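Local coordinates for protein ketol-acid reductoisomerase (uncultured archaeon GZfos26G2, PDB 4XDY) that catalyses the magnesium-dependent methyl migration and NADH-dependent reduction of (S)-2-acetolactate to (R)-2,3-dihydroxy-isovalerate in branched-chain amino acid biosynthesis, at residues Lys36-Thr47 and Phe66-Lys77; Leu102-Gly113 and Pro123-Pro134. All coordinates share one frame; numbering follows the deposited sequence.

In the fold
Contacts 1 and 2 are parallel strand pairings in one sheet of the N-terminal Rossmann domain, their centres about 16 Å apart, and both reach the dinucleotide. Contact 1 (36-47 with 66-77) serves the adenosine half: E46 OE2 accepts a 2.6 Å hydrogen bond from the ribose hydroxyl O2B. Contact 2 (102-113 with 123-134) lies at the nicotinamide half, where S111 O comes within 3.5 Å of C6N of the nicotinamide ring and H112, the predicted active-site residue, has its side chain about 4 Å from a bound magnesium ion. The side chain of E46 is about 12 Å from magnesium. The contacts touch directly: K106 NZ, also hydrogen-bonded to G78 O, probably hydrogen-bonds to E76 O at 3.0 Å.

Contact 1: Lys36-Thr47 and Phe66-Lys77; sequences KDSGINVVIGET and FEVLPIDKAAEK. With NAI (1,4-dihydronicotinamide adenine dinucleotide), chain E.
F66 turns its CG anti to its own carbonyl carbon (chi1 -72°), and K36 sends its CG anti to its backbone N (chi1 179°) before bending at the far end, which lays the lysine chain over one face of the phenyl ring. K36 CE sits 4.0 Å from the ring centroid, a CH-pi contact; the ammonium is farther off and at most weakly attracted. I44 CD1 fills the opposite face, while I44 CG1 packs against F66 CB at 3.6 Å. Beside this sandwich the strands pair in parallel: I44 N donates to E67 O, I44 O takes the amide of L69 in a nearly straight bond (175° at the hydrogen), and E46 N returns to L69 O. G45 lies under helix 71-77, its CA 3.4 Å from A74 CB, tighter than usual carbon-carbon contact. On the face of V43, K77 NZ forms a salt bridge with E67 OE1 at 3.0 Å, and V43 CG1 touches that oxygen and K77 CE.

Farther along the strand, E46 divides its carboxylate: OE1 uses its anti lone pair to take the amide of T47, and OE2 receives the ribose hydroxyl O2B of the dinucleotide. OE2 also takes the amide of Y24. With an alanine at this position, the ribose hydroxyl and the amides of Y24 and T47 would probably all lose their carboxylate acceptor. Strand 41-50 runs between strands 18-22 and 67-70, with helix 26-37 packed against I44 and F66 and helix 56-63 against E46 and V68.

Contact 2: Leu102-Gly113 and Pro123-Pro134; sequences LKAGKALCFSHG and PPEDVDVIMVAP. With NAI (1,4-dihydronicotinamide adenine dinucleotide), chain E.
C109 and I130 meet in the tightly packed part of this contact, where the cysteine CB and SG both lie 3.6 Å from I130 CG1. I130 puts that branch between its backbone N and carbonyl carbon (chi1 57°), which swings CG1 and CD1 against the cysteine; V132 CG2 reaches SG from farther along. Beneath them the backbones are laced in parallel: L108 N donates to D128 O, I130 N to L108 O and V132 N to F110 O, whereas the bond from F110 N to I130 O is weak, bent to 131° at the hydrogen. That same I130 O lies in the plane of the F110 ring, at its edge.

Strand 107-110, helix 114-117 and strand 128-134 form a beta-alpha-beta unit of the Rossmann domain, and the C-terminal ends of the two strands face the cofactor. There S111 OG lies 2.7 Å from V132 O, with Q31 OE1 as a second acceptor within reach; the hydroxyl's one proton cannot serve both at once. M131 SD presses close to the backbone of H112 and G113, and P134 O approaches C5N of the nicotinamide at 3.6 Å. H112 CB rests 3.4 Å from the ribose oxygen O2D, while its ND1 is hydrogen-bonded to E191.

The other end is looser and more open to solvent. Here the type II turn K103-K106 faces the type I turn P124-V127, joined by the nearly straight bond from G105 N to D126 O. A104 CB merely touches D126 OD2, and a water links G105 O to D128 OD2, which also bonds to S162. The L102 side chain crosses the P124 ring at about a right angle, with L102 CD1 3.8 Å from P124 CD and Y94 of helix 90-98 against both residues.

Contact 1: Lys36-Thr47 and Phe66-Lys77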
loop_
_atom_site.group_PDB
_atom_site.type_symbol
_atom_site.label_atom_id
_atom_site.label_comp_id
_atom_site.label_asym_id
_atom_site.label_seq_id
_atom_site.Cartn_x
_atom_site.Cartn_y
_atom_site.Cartn_z
ATOM N N LYS A 36 11.510 -4.348 -25.598
ATOM C CA LYS A 36 12.825 -4.845 -26.090
ATOM C C LYS A 36 13.156 -6.262 -25.549
ATOM O O LYS A 36 13.534 -7.154 -26.302
ATOM C CB LYS A 36 13.912 -3.830 -25.821
ATOM C CG LYS A 36 15.277 -4.380 -26.329
ATOM C CD LYS A 36 16.404 -3.361 -26.376
ATOM C CE LYS A 36 17.002 -2.994 -25.018
ATOM N NZ LYS A 36 17.775 -4.025 -24.248
ATOM N N ASP A 37 12.882 -6.508 -24.280
ATOM C CA ASP A 37 13.077 -7.786 -23.640
ATOM C C ASP A 37 12.211 -8.888 -24.234
ATOM O O ASP A 37 12.621 -10.020 -24.188
ATOM C CB ASP A 37 12.807 -7.750 -22.110
ATOM C CG ASP A 37 13.903 -7.061 -21.295
ATOM O OD1 ASP A 37 14.892 -6.585 -21.873
ATOM O OD2 ASP A 37 13.718 -6.948 -20.046
ATOM N N SER A 38 11.033 -8.556 -24.796
ATOM C CA SER A 38 10.134 -9.470 -25.451
ATOM C C SER A 38 10.460 -9.612 -26.933
ATOM O O SER A 38 9.745 -10.289 -27.617
ATOM C CB SER A 38 8.685 -8.961 -25.269
ATOM O OG SER A 38 8.340 -9.217 -23.921
ATOM N N GLY A 39 11.530 -8.989 -27.413
ATOM C CA GLY A 39 11.965 -9.207 -28.767
ATOM C C GLY A 39 11.380 -8.248 -29.725
ATOM O O GLY A 39 11.534 -8.438 -30.909
ATOM N N ILE A 40 10.754 -7.147 -29.272
ATOM C CA ILE A 40 10.181 -6.175 -30.228
ATOM C C ILE A 40 11.217 -5.137 -30.574
ATOM O O ILE A 40 12.009 -4.764 -29.731
ATOM C CB ILE A 40 8.867 -5.499 -29.659
ATOM C CG1 ILE A 40 7.876 -6.576 -29.129
ATOM C CG2 ILE A 40 8.269 -4.481 -30.638
ATOM C CD1 ILE A 40 7.658 -7.822 -29.996
ATOM N N ASN A 41 11.197 -4.683 -31.805
ATOM C CA ASN A 41 12.112 -3.670 -32.276
ATOM C C ASN A 41 11.656 -2.286 -31.779
ATOM O O ASN A 41 10.582 -1.811 -32.156
ATOM C CB ASN A 41 12.208 -3.654 -33.826
ATOM C CG ASN A 41 13.376 -2.779 -34.353
ATOM O OD1 ASN A 41 13.239 -1.991 -35.307
ATOM N ND2 ASN A 41 14.547 -2.959 -33.746
ATOM N N VAL A 42 12.481 -1.624 -30.953
ATOM C CA VAL A 42 12.122 -0.294 -30.409
ATOM C C VAL A 42 13.139 0.761 -30.747
ATOM O O VAL A 42 14.357 0.502 -30.628
ATOM C CB VAL A 42 12.021 -0.345 -28.859
ATOM C CG1 VAL A 42 11.700 1.054 -28.285
ATOM C CG2 VAL A 42 10.994 -1.377 -28.433
ATOM N N VAL A 43 12.683 1.962 -31.086
ATOM C CA VAL A 43 13.582 3.105 -31.135
ATOM C C VAL A 43 13.058 4.171 -30.200
ATOM O O VAL A 43 11.822 4.203 -29.970
ATOM C CB VAL A 43 13.818 3.634 -32.558
ATOM C CG1 VAL A 43 14.356 2.468 -33.402
ATOM C CG2 VAL A 43 12.582 4.233 -33.170
ATOM N N ILE A 44 13.990 4.864 -29.550
ATOM C CA ILE A 44 13.635 6.000 -28.641
ATOM C C ILE A 44 13.681 7.301 -29.371
ATOM O O ILE A 44 14.699 7.651 -29.992
ATOM C CB ILE A 44 14.526 6.056 -27.398
ATOM C CG1 ILE A 44 14.564 4.703 -26.699
ATOM C CG2 ILE A 44 14.053 7.168 -26.451
ATOM C CD1 ILE A 44 13.168 4.169 -26.266
ATOM N N GLY A 45 12.592 8.037 -29.295
ATOM C CA GLY A 45 12.525 9.459 -29.665
ATOM C C GLY A 45 12.715 10.292 -28.389
ATOM O O GLY A 45 11.932 10.181 -27.445
ATOM N N GLU A 46 13.776 11.115 -28.356
ATOM C CA GLU A 46 14.037 11.972 -27.201
ATOM C C GLU A 46 14.638 13.263 -27.648
ATOM O O GLU A 46 14.803 13.475 -28.858
ATOM C CB GLU A 46 14.903 11.254 -26.156
ATOM C CG GLU A 46 14.120 10.751 -24.945
ATOM C CD GLU A 46 13.567 11.824 -23.992
ATOM O OE1 GLU A 46 13.683 13.015 -24.282
ATOM O OE2 GLU A 46 12.866 11.442 -22.977
ATOM N N THR A 47 14.837 14.160 -26.677
ATOM C CA THR A 47 15.399 15.458 -26.909
ATOM C C THR A 47 16.708 15.581 -26.100
ATOM O O THR A 47 16.733 15.398 -24.887
ATOM C CB THR A 47 14.421 16.552 -26.497
ATOM O OG1 THR A 47 13.156 16.335 -27.151
ATOM C CG2 THR A 47 14.972 17.933 -26.912
ATOM N N PHE A 66 19.606 1.471 -26.340
ATOM C CA PHE A 66 18.666 1.776 -27.410
ATOM C C PHE A 66 19.256 2.616 -28.503
ATOM O O PHE A 66 20.122 3.421 -28.248
ATOM C CB PHE A 66 17.464 2.545 -26.797
ATOM C CG PHE A 66 16.610 1.687 -25.985
ATOM C CD1 PHE A 66 15.557 0.992 -26.577
ATOM C CD2 PHE A 66 16.856 1.520 -24.660
ATOM C CE1 PHE A 66 14.771 0.122 -25.820
ATOM C CE2 PHE A 66 16.078 0.656 -23.906
ATOM C CZ PHE A 66 15.027 -0.018 -24.476
ATOM N N GLU A 67 18.708 2.498 -29.700
ATOM C CA GLU A 67 18.852 3.560 -30.664
ATOM C C GLU A 67 18.025 4.786 -30.258
ATOM O O GLU A 67 16.810 4.676 -30.080
ATOM C CB GLU A 67 18.468 3.085 -32.056
ATOM C CG GLU A 67 18.406 4.210 -33.055
ATOM C CD GLU A 67 18.171 3.770 -34.503
ATOM O OE1 GLU A 67 17.625 2.667 -34.745
ATOM O OE2 GLU A 67 18.533 4.569 -35.398
ATOM N N VAL A 68 18.663 5.955 -30.196
ATOM C CA VAL A 68 18.074 7.156 -29.660
ATOM C C VAL A 68 18.173 8.244 -30.706
ATOM O O VAL A 68 19.259 8.587 -31.171
ATOM C CB VAL A 68 18.726 7.534 -28.297
ATOM C CG1 VAL A 68 18.056 8.748 -27.663
ATOM C CG2 VAL A 68 18.757 6.349 -27.366
ATOM N N LEU A 69 17.021 8.745 -31.133
ATOM C CA LEU A 69 16.932 9.731 -32.144
ATOM C C LEU A 69 16.175 10.905 -31.644
ATOM O O LEU A 69 15.346 10.733 -30.736
ATOM C CB LEU A 69 16.168 9.155 -33.348
ATOM C CG LEU A 69 16.704 7.834 -33.936
ATOM C CD1 LEU A 69 15.772 7.180 -34.943
ATOM C CD2 LEU A 69 18.034 8.114 -34.596
ATOM N N PRO A 70 16.302 12.045 -32.339
ATOM C CA PRO A 70 15.377 13.124 -32.177
ATOM C C PRO A 70 13.964 12.633 -32.482
ATOM O O PRO A 70 13.775 11.684 -33.262
ATOM C CB PRO A 70 15.817 14.185 -33.217
ATOM C CG PRO A 70 17.207 13.785 -33.634
ATOM C CD PRO A 70 17.333 12.326 -33.391
ATOM N N ILE A 71 12.978 13.264 -31.856
ATOM C CA ILE A 71 11.586 12.818 -32.008
ATOM C C ILE A 71 11.145 12.758 -33.476
ATOM O O ILE A 71 10.484 11.773 -33.888
ATOM C CB ILE A 71 10.612 13.681 -31.137
ATOM C CG1 ILE A 71 10.948 13.448 -29.653
ATOM C CG2 ILE A 71 9.154 13.417 -31.485
ATOM C CD1 ILE A 71 10.235 14.344 -28.669
ATOM N N ASP A 72 11.448 13.787 -34.264
ATOM C CA ASP A 72 11.084 13.734 -35.687
ATOM C C ASP A 72 11.628 12.512 -36.469
ATOM O O ASP A 72 10.866 11.843 -37.194
ATOM C CB ASP A 72 11.344 15.041 -36.388
ATOM C CG ASP A 72 12.824 15.389 -36.510
ATOM O OD1 ASP A 72 13.712 14.712 -35.942
ATOM O OD2 ASP A 72 13.043 16.382 -37.217
ATOM N N LYS A 73 12.887 12.178 -36.272
ATOM C CA LYS A 73 13.471 10.980 -36.937
ATOM C C LYS A 73 12.915 9.689 -36.361
ATOM O O LYS A 73 12.790 8.694 -37.038
ATOM C CB LYS A 73 15.012 10.896 -36.771
ATOM C CG LYS A 73 15.858 12.084 -37.224
ATOM C CD LYS A 73 15.309 12.703 -38.482
ATOM C CE LYS A 73 16.326 13.673 -39.090
ATOM N NZ LYS A 73 15.901 13.908 -40.493
ATOM N N ALA A 74 12.623 9.676 -35.075
ATOM C CA ALA A 74 12.018 8.509 -34.475
ATOM C C ALA A 74 10.624 8.263 -35.025
ATOM O O ALA A 74 10.250 7.112 -35.264
ATOM C CB ALA A 74 11.983 8.659 -32.952
ATOM N N ALA A 75 9.870 9.316 -35.255
ATOM C CA ALA A 75 8.520 9.202 -35.740
ATOM C C ALA A 75 8.522 8.661 -37.184
ATOM O O ALA A 75 7.637 7.949 -37.589
ATOM C CB ALA A 75 7.840 10.510 -35.759
ATOM N N GLU A 76 9.513 9.094 -37.940
ATOM C CA GLU A 76 9.728 8.607 -39.313
ATOM C C GLU A 76 9.944 7.107 -39.321
ATOM O O GLU A 76 9.334 6.400 -40.100
ATOM C CB GLU A 76 10.941 9.357 -39.941
ATOM C CG GLU A 76 11.011 9.230 -41.450
ATOM C CD GLU A 76 11.860 10.311 -42.115
ATOM O OE1 GLU A 76 12.431 11.222 -41.441
ATOM O OE2 GLU A 76 11.922 10.239 -43.350
ATOM N N LYS A 77 10.715 6.598 -38.392
ATOM C CA LYS A 77 11.080 5.258 -38.382
ATOM C C LYS A 77 10.005 4.326 -37.764
ATOM O O LYS A 77 9.961 3.125 -38.002
ATOM C CB LYS A 77 12.377 5.202 -37.601
ATOM C CG LYS A 77 12.933 3.827 -37.512
ATOM C CD LYS A 77 14.447 3.775 -37.373
ATOM C CE LYS A 77 14.798 2.281 -37.233
ATOM N NZ LYS A 77 16.241 2.027 -37.375
HETATM P PA NAI E . 7.619 11.819 -17.925
HETATM O O1A NAI E . 7.135 13.046 -17.137
HETATM O O2A NAI E . 8.406 10.781 -17.252
HETATM O O5B NAI E . 8.260 12.417 -19.278
HETATM C C5B NAI E . 8.932 11.527 -20.216
HETATM C C4B NAI E . 10.212 12.244 -20.743
HETATM O O4B NAI E . 9.735 13.341 -21.514
HETATM C C3B NAI E . 11.182 12.875 -19.709
HETATM O O3B NAI E . 11.955 11.819 -19.138
HETATM C C2B NAI E . 11.932 13.885 -20.552
HETATM O O2B NAI E . 13.062 13.232 -21.134
HETATM C C1B NAI E . 10.875 14.231 -21.630
HETATM N N9A NAI E . 10.393 15.593 -21.471
HETATM C C8A NAI E . 9.993 16.134 -20.244
HETATM N N7A NAI E . 9.615 17.391 -20.430
HETATM C C5A NAI E . 9.799 17.668 -21.747
HETATM C C6A NAI E . 9.628 18.841 -22.584
HETATM N N6A NAI E . 9.189 20.006 -22.086
HETATM N N1A NAI E . 9.869 18.761 -23.920
HETATM C C2A NAI E . 10.336 17.617 -24.462
HETATM N N3A NAI E . 10.527 16.496 -23.789
HETATM C C4A NAI E . 10.291 16.470 -22.426
HETATM O O3 NAI E . 6.228 11.116 -18.578
HETATM P PN NAI E . 5.393 9.897 -17.811
HETATM O O1N NAI E . 5.038 10.316 -16.399
HETATM O O2N NAI E . 6.181 8.674 -18.025
HETATM O O5D NAI E . 4.058 10.064 -18.643
HETATM C C5D NAI E . 4.010 9.537 -20.012
HETATM C C4D NAI E . 2.533 9.216 -20.441
HETATM O O4D NAI E . 2.208 8.049 -19.658
HETATM C C3D NAI E . 1.488 10.249 -20.067
HETATM O O3D NAI E . 0.447 10.270 -21.050
HETATM C C2D NAI E . 0.907 9.787 -18.710
HETATM O O2D NAI E . -0.396 10.261 -18.378
HETATM C C1D NAI E . 0.957 8.286 -18.906
HETATM N N1N NAI E . 1.004 7.412 -17.729
HETATM C C2N NAI E . 1.992 7.599 -16.828
HETATM C C3N NAI E . 2.098 6.805 -15.741
HETATM C C7N NAI E . 3.218 6.965 -14.864
HETATM O O7N NAI E . 3.940 8.000 -14.720
HETATM N N7N NAI E . 3.631 5.835 -14.347
HETATM C C4N NAI E . 1.135 5.736 -15.576
HETATM C C5N NAI E . 0.262 5.461 -16.675
HETATM C C6N NAI E . 0.211 6.344 -17.706
HETATM O O HOH W 1 16.902 0.325 -30.151
HETATM O O HOH W 2 13.212 15.881 -30.231
#

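Contact 2: Leu102-Gly113 and Pro123-Pro134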
loop_
_atom_site.group_PDB
_atom_site.type_symbol
_atom_site.label_atom_id
_atom_site.label_comp_id
_atom_site.label_asym_id
_atom_site.label_seq_id
_atom_site.Cartn_x
_atom_site.Cartn_y
_atom_site.Cartn_z
ATOM N N LEU A 102 3.900 11.812 -39.885
ATOM C CA LEU A 102 2.864 10.751 -39.827
ATOM C C LEU A 102 2.633 10.357 -41.298
ATOM O O LEU A 102 2.744 11.183 -42.208
ATOM C CB LEU A 102 1.597 11.221 -39.152
ATOM C CG LEU A 102 1.699 11.257 -37.610
ATOM C CD1 LEU A 102 0.337 11.461 -36.934
ATOM C CD2 LEU A 102 2.368 10.033 -36.953
ATOM N N LYS A 103 2.478 9.095 -41.555
ATOM C CA LYS A 103 2.104 8.670 -42.897
ATOM C C LYS A 103 0.881 7.807 -42.665
ATOM O O LYS A 103 0.805 7.101 -41.649
ATOM C CB LYS A 103 3.223 7.821 -43.502
ATOM C CG LYS A 103 4.453 8.632 -43.849
ATOM C CD LYS A 103 4.378 9.140 -45.261
ATOM C CE LYS A 103 4.771 8.035 -46.247
ATOM N NZ LYS A 103 5.773 8.556 -47.213
ATOM N N ALA A 104 0.047 7.729 -43.683
ATOM C CA ALA A 104 -1.077 6.751 -43.660
ATOM C C ALA A 104 -0.713 5.433 -43.174
ATOM O O ALA A 104 0.272 4.846 -43.580
ATOM C CB ALA A 104 -1.722 6.626 -45.058
ATOM N N GLY A 105 -1.578 4.908 -42.318
ATOM C CA GLY A 105 -1.434 3.592 -41.737
ATOM C C GLY A 105 -0.427 3.346 -40.670
ATOM O O GLY A 105 -0.334 2.208 -40.170
ATOM N N LYS A 106 0.416 4.331 -40.346
ATOM C CA LYS A 106 1.062 4.280 -39.015
ATOM C C LYS A 106 -0.046 4.239 -37.932
ATOM O O LYS A 106 -1.229 4.621 -38.182
ATOM C CB LYS A 106 1.934 5.523 -38.804
ATOM C CG LYS A 106 3.394 5.444 -39.375
ATOM C CD LYS A 106 4.113 6.772 -39.168
ATOM C CE LYS A 106 5.310 7.003 -40.092
ATOM N NZ LYS A 106 6.382 6.016 -39.860
ATOM N N ALA A 107 0.370 3.840 -36.730
ATOM C CA ALA A 107 -0.516 3.908 -35.548
ATOM C C ALA A 107 0.093 4.935 -34.567
ATOM O O ALA A 107 1.312 4.918 -34.316
ATOM C CB ALA A 107 -0.616 2.558 -34.892
ATOM N N LEU A 108 -0.730 5.858 -34.139
ATOM C CA LEU A 108 -0.415 6.799 -33.019
ATOM C C LEU A 108 -0.986 6.206 -31.751
ATOM O O LEU A 108 -2.205 5.974 -31.643
ATOM C CB LEU A 108 -1.081 8.106 -33.354
ATOM C CG LEU A 108 -0.670 9.350 -32.504
ATOM C CD1 LEU A 108 0.794 9.741 -32.688
ATOM C CD2 LEU A 108 -1.606 10.526 -32.766
ATOM N N CYS A 109 -0.119 6.020 -30.760
ATOM C CA CYS A 109 -0.480 5.329 -29.540
ATOM C C CYS A 109 -0.155 6.243 -28.330
ATOM O O CYS A 109 0.718 7.125 -28.417
ATOM C CB CYS A 109 0.265 4.041 -29.459
ATOM S SG CYS A 109 -0.154 2.855 -28.206
ATOM N N PHE A 110 -0.897 6.010 -27.262
ATOM C CA PHE A 110 -0.820 6.814 -26.000
ATOM C C PHE A 110 -0.915 5.808 -24.865
ATOM O O PHE A 110 -1.418 4.660 -25.055
ATOM C CB PHE A 110 -1.945 7.765 -25.858
ATOM C CG PHE A 110 -1.969 8.849 -26.902
ATOM C CD1 PHE A 110 -2.555 8.609 -28.155
ATOM C CD2 PHE A 110 -1.370 10.050 -26.671
ATOM C CE1 PHE A 110 -2.595 9.608 -29.112
ATOM C CE2 PHE A 110 -1.393 11.061 -27.618
ATOM C CZ PHE A 110 -2.016 10.855 -28.831
ATOM N N SER A 111 -0.536 6.231 -23.653
ATOM C CA SER A 111 -0.837 5.442 -22.474
ATOM C C SER A 111 -1.767 6.137 -21.502
ATOM O O SER A 111 -1.972 5.629 -20.412
ATOM C CB SER A 111 0.389 4.944 -21.758
ATOM O OG SER A 111 1.045 3.902 -22.493
ATOM N N HIS A 112 -2.404 7.210 -21.944
ATOM C CA HIS A 112 -3.461 7.883 -21.198
ATOM C C HIS A 112 -4.264 8.593 -22.266
ATOM O O HIS A 112 -3.654 9.239 -23.176
ATOM C CB HIS A 112 -2.833 8.912 -20.254
ATOM C CG HIS A 112 -3.807 9.655 -19.398
ATOM N ND1 HIS A 112 -5.002 9.119 -18.886
ATOM C CD2 HIS A 112 -3.745 10.940 -18.948
ATOM C CE1 HIS A 112 -5.570 10.038 -18.100
ATOM N NE2 HIS A 112 -4.817 11.141 -18.122
ATOM N N GLY A 113 -5.586 8.556 -22.102
ATOM C CA GLY A 113 -6.507 9.172 -23.084
ATOM C C GLY A 113 -6.680 10.682 -23.134
ATOM O O GLY A 113 -7.392 11.188 -24.034
ATOM N N PRO A 123 -5.745 13.802 -34.486
ATOM C CA PRO A 123 -4.852 13.064 -35.411
ATOM C C PRO A 123 -5.426 13.117 -36.848
ATOM O O PRO A 123 -6.534 13.458 -37.017
ATOM C CB PRO A 123 -4.812 11.646 -34.843
ATOM C CG PRO A 123 -5.366 11.817 -33.453
ATOM C CD PRO A 123 -6.437 12.894 -33.594
ATOM N N PRO A 124 -4.585 12.974 -37.841
ATOM C CA PRO A 124 -5.194 12.793 -39.181
ATOM C C PRO A 124 -6.126 11.561 -39.257
ATOM O O PRO A 124 -5.922 10.531 -38.542
ATOM C CB PRO A 124 -3.964 12.655 -40.104
ATOM C CG PRO A 124 -2.872 12.192 -39.255
ATOM C CD PRO A 124 -3.161 12.616 -37.807
ATOM N N GLU A 125 -7.048 11.614 -40.201
ATOM C CA GLU A 125 -8.039 10.577 -40.419
ATOM C C GLU A 125 -7.404 9.246 -40.848
ATOM O O GLU A 125 -7.943 8.178 -40.558
ATOM C CB GLU A 125 -9.171 11.075 -41.312
ATOM C CG GLU A 125 -8.745 11.384 -42.753
ATOM C CD GLU A 125 -8.684 10.117 -43.646
ATOM O OE1 GLU A 125 -7.986 10.171 -44.695
ATOM O OE2 GLU A 125 -9.296 9.091 -43.259
ATOM N N ASP A 126 -6.230 9.273 -41.464
ATOM C CA ASP A 126 -5.694 8.057 -42.089
ATOM C C ASP A 126 -4.673 7.340 -41.282
ATOM O O ASP A 126 -3.946 6.502 -41.789
ATOM C CB ASP A 126 -5.187 8.393 -43.527
ATOM C CG ASP A 126 -4.060 9.422 -43.527
ATOM O OD1 ASP A 126 -3.619 9.892 -42.449
ATOM O OD2 ASP A 126 -3.576 9.731 -44.615
ATOM N N VAL A 127 -4.570 7.647 -39.979
ATOM C CA VAL A 127 -3.719 6.872 -39.069
ATOM C C VAL A 127 -4.538 6.157 -38.021
ATOM O O VAL A 127 -5.589 6.623 -37.629
ATOM C CB VAL A 127 -2.590 7.767 -38.344
ATOM C CG1 VAL A 127 -1.744 8.474 -39.393
ATOM C CG2 VAL A 127 -3.240 8.741 -37.399
ATOM N N ASP A 128 -4.056 5.025 -37.579
ATOM C CA ASP A 128 -4.740 4.339 -36.523
ATOM C C ASP A 128 -4.442 5.192 -35.231
ATOM O O ASP A 128 -3.326 5.771 -35.099
ATOM C CB ASP A 128 -4.224 2.986 -36.337
ATOM C CG ASP A 128 -4.603 1.958 -37.505
ATOM O OD1 ASP A 128 -5.608 2.173 -38.151
ATOM O OD2 ASP A 128 -3.895 0.933 -37.552
ATOM N N VAL A 129 -5.372 5.126 -34.289
ATOM C CA VAL A 129 -5.204 5.840 -32.991
ATOM C C VAL A 129 -5.614 4.885 -31.877
ATOM O O VAL A 129 -6.800 4.442 -31.808
ATOM C CB VAL A 129 -5.986 7.151 -32.924
ATOM C CG1 VAL A 129 -5.778 7.879 -31.542
ATOM C CG2 VAL A 129 -5.601 8.073 -34.020
ATOM N N ILE A 130 -4.629 4.509 -31.078
ATOM C CA ILE A 130 -4.764 3.490 -30.090
ATOM C C ILE A 130 -4.251 3.953 -28.726
ATOM O O ILE A 130 -3.460 4.895 -28.646
ATOM C CB ILE A 130 -4.103 2.180 -30.506
ATOM C CG1 ILE A 130 -2.652 2.414 -30.817
ATOM C CG2 ILE A 130 -4.856 1.646 -31.749
ATOM C CD1 ILE A 130 -1.892 1.148 -30.951
ATOM N N MET A 131 -4.624 3.204 -27.701
ATOM C CA MET A 131 -4.133 3.445 -26.352
ATOM C C MET A 131 -3.905 2.151 -25.639
ATOM O O MET A 131 -4.771 1.237 -25.651
ATOM C CB MET A 131 -5.126 4.322 -25.520
ATOM C CG MET A 131 -4.577 4.304 -24.134
ATOM S SD MET A 131 -5.287 5.607 -23.245
ATOM C CE MET A 131 -6.680 4.996 -23.148
ATOM N N VAL A 132 -2.728 2.014 -25.043
ATOM C CA VAL A 132 -2.404 0.948 -24.117
ATOM C C VAL A 132 -2.044 1.572 -22.757
ATOM O O VAL A 132 -0.939 2.146 -22.598
ATOM C CB VAL A 132 -1.330 0.004 -24.662
ATOM C CG1 VAL A 132 -1.847 -0.631 -25.990
ATOM C CG2 VAL A 132 0.021 0.723 -24.986
ATOM N N ALA A 133 -2.999 1.547 -21.846
ATOM C CA ALA A 133 -2.876 2.302 -20.575
ATOM C C ALA A 133 -2.639 1.399 -19.418
ATOM O O ALA A 133 -3.566 0.682 -19.034
ATOM C CB ALA A 133 -4.119 3.120 -20.348
ATOM N N PRO A 134 -1.400 1.393 -18.808
ATOM C CA PRO A 134 -1.159 0.491 -17.697
ATOM C C PRO A 134 -1.746 1.131 -16.446
ATOM O O PRO A 134 -1.537 2.315 -16.251
ATOM C CB PRO A 134 0.393 0.406 -17.620
ATOM C CG PRO A 134 0.837 1.720 -18.184
ATOM C CD PRO A 134 -0.218 2.228 -19.093
HETATM P PA NAI E . 7.619 11.819 -17.925
HETATM O O1A NAI E . 7.135 13.046 -17.137
HETATM O O2A NAI E . 8.406 10.781 -17.252
HETATM O O5B NAI E . 8.260 12.417 -19.278
HETATM C C5B NAI E . 8.932 11.527 -20.216
HETATM C C4B NAI E . 10.212 12.244 -20.743
HETATM O O4B NAI E . 9.735 13.341 -21.514
HETATM C C3B NAI E . 11.182 12.875 -19.709
HETATM O O3B NAI E . 11.955 11.819 -19.138
HETATM C C2B NAI E . 11.932 13.885 -20.552
HETATM O O2B NAI E . 13.062 13.232 -21.134
HETATM C C1B NAI E . 10.875 14.231 -21.630
HETATM N N9A NAI E . 10.393 15.593 -21.471
HETATM C C8A NAI E . 9.993 16.134 -20.244
HETATM N N7A NAI E . 9.615 17.391 -20.430
HETATM C C5A NAI E . 9.799 17.668 -21.747
HETATM C C6A NAI E . 9.628 18.841 -22.584
HETATM N N6A NAI E . 9.189 20.006 -22.086
HETATM N N1A NAI E . 9.869 18.761 -23.920
HETATM C C2A NAI E . 10.336 17.617 -24.462
HETATM N N3A NAI E . 10.527 16.496 -23.789
HETATM C C4A NAI E . 10.291 16.470 -22.426
HETATM O O3 NAI E . 6.228 11.116 -18.578
HETATM P PN NAI E . 5.393 9.897 -17.811
HETATM O O1N NAI E . 5.038 10.316 -16.399
HETATM O O2N NAI E . 6.181 8.674 -18.025
HETATM O O5D NAI E . 4.058 10.064 -18.643
HETATM C C5D NAI E . 4.010 9.537 -20.012
HETATM C C4D NAI E . 2.533 9.216 -20.441
HETATM O O4D NAI E . 2.208 8.049 -19.658
HETATM C C3D NAI E . 1.488 10.249 -20.067
HETATM O O3D NAI E . 0.447 10.270 -21.050
HETATM C C2D NAI E . 0.907 9.787 -18.710
HETATM O O2D NAI E . -0.396 10.261 -18.378
HETATM C C1D NAI E . 0.957 8.286 -18.906
HETATM N N1N NAI E . 1.004 7.412 -17.729
HETATM C C2N NAI E . 1.992 7.599 -16.828
HETATM C C3N NAI E . 2.098 6.805 -15.741
HETATM C C7N NAI E . 3.218 6.965 -14.864
HETATM O O7N NAI E . 3.940 8.000 -14.720
HETATM N N7N NAI E . 3.631 5.835 -14.347
HETATM C C4N NAI E . 1.135 5.736 -15.576
HETATM C C5N NAI E . 0.262 5.461 -16.675
HETATM C C6N NAI E . 0.211 6.344 -17.706
HETATM O O HOH W 3 -1.223 0.528 -37.923
#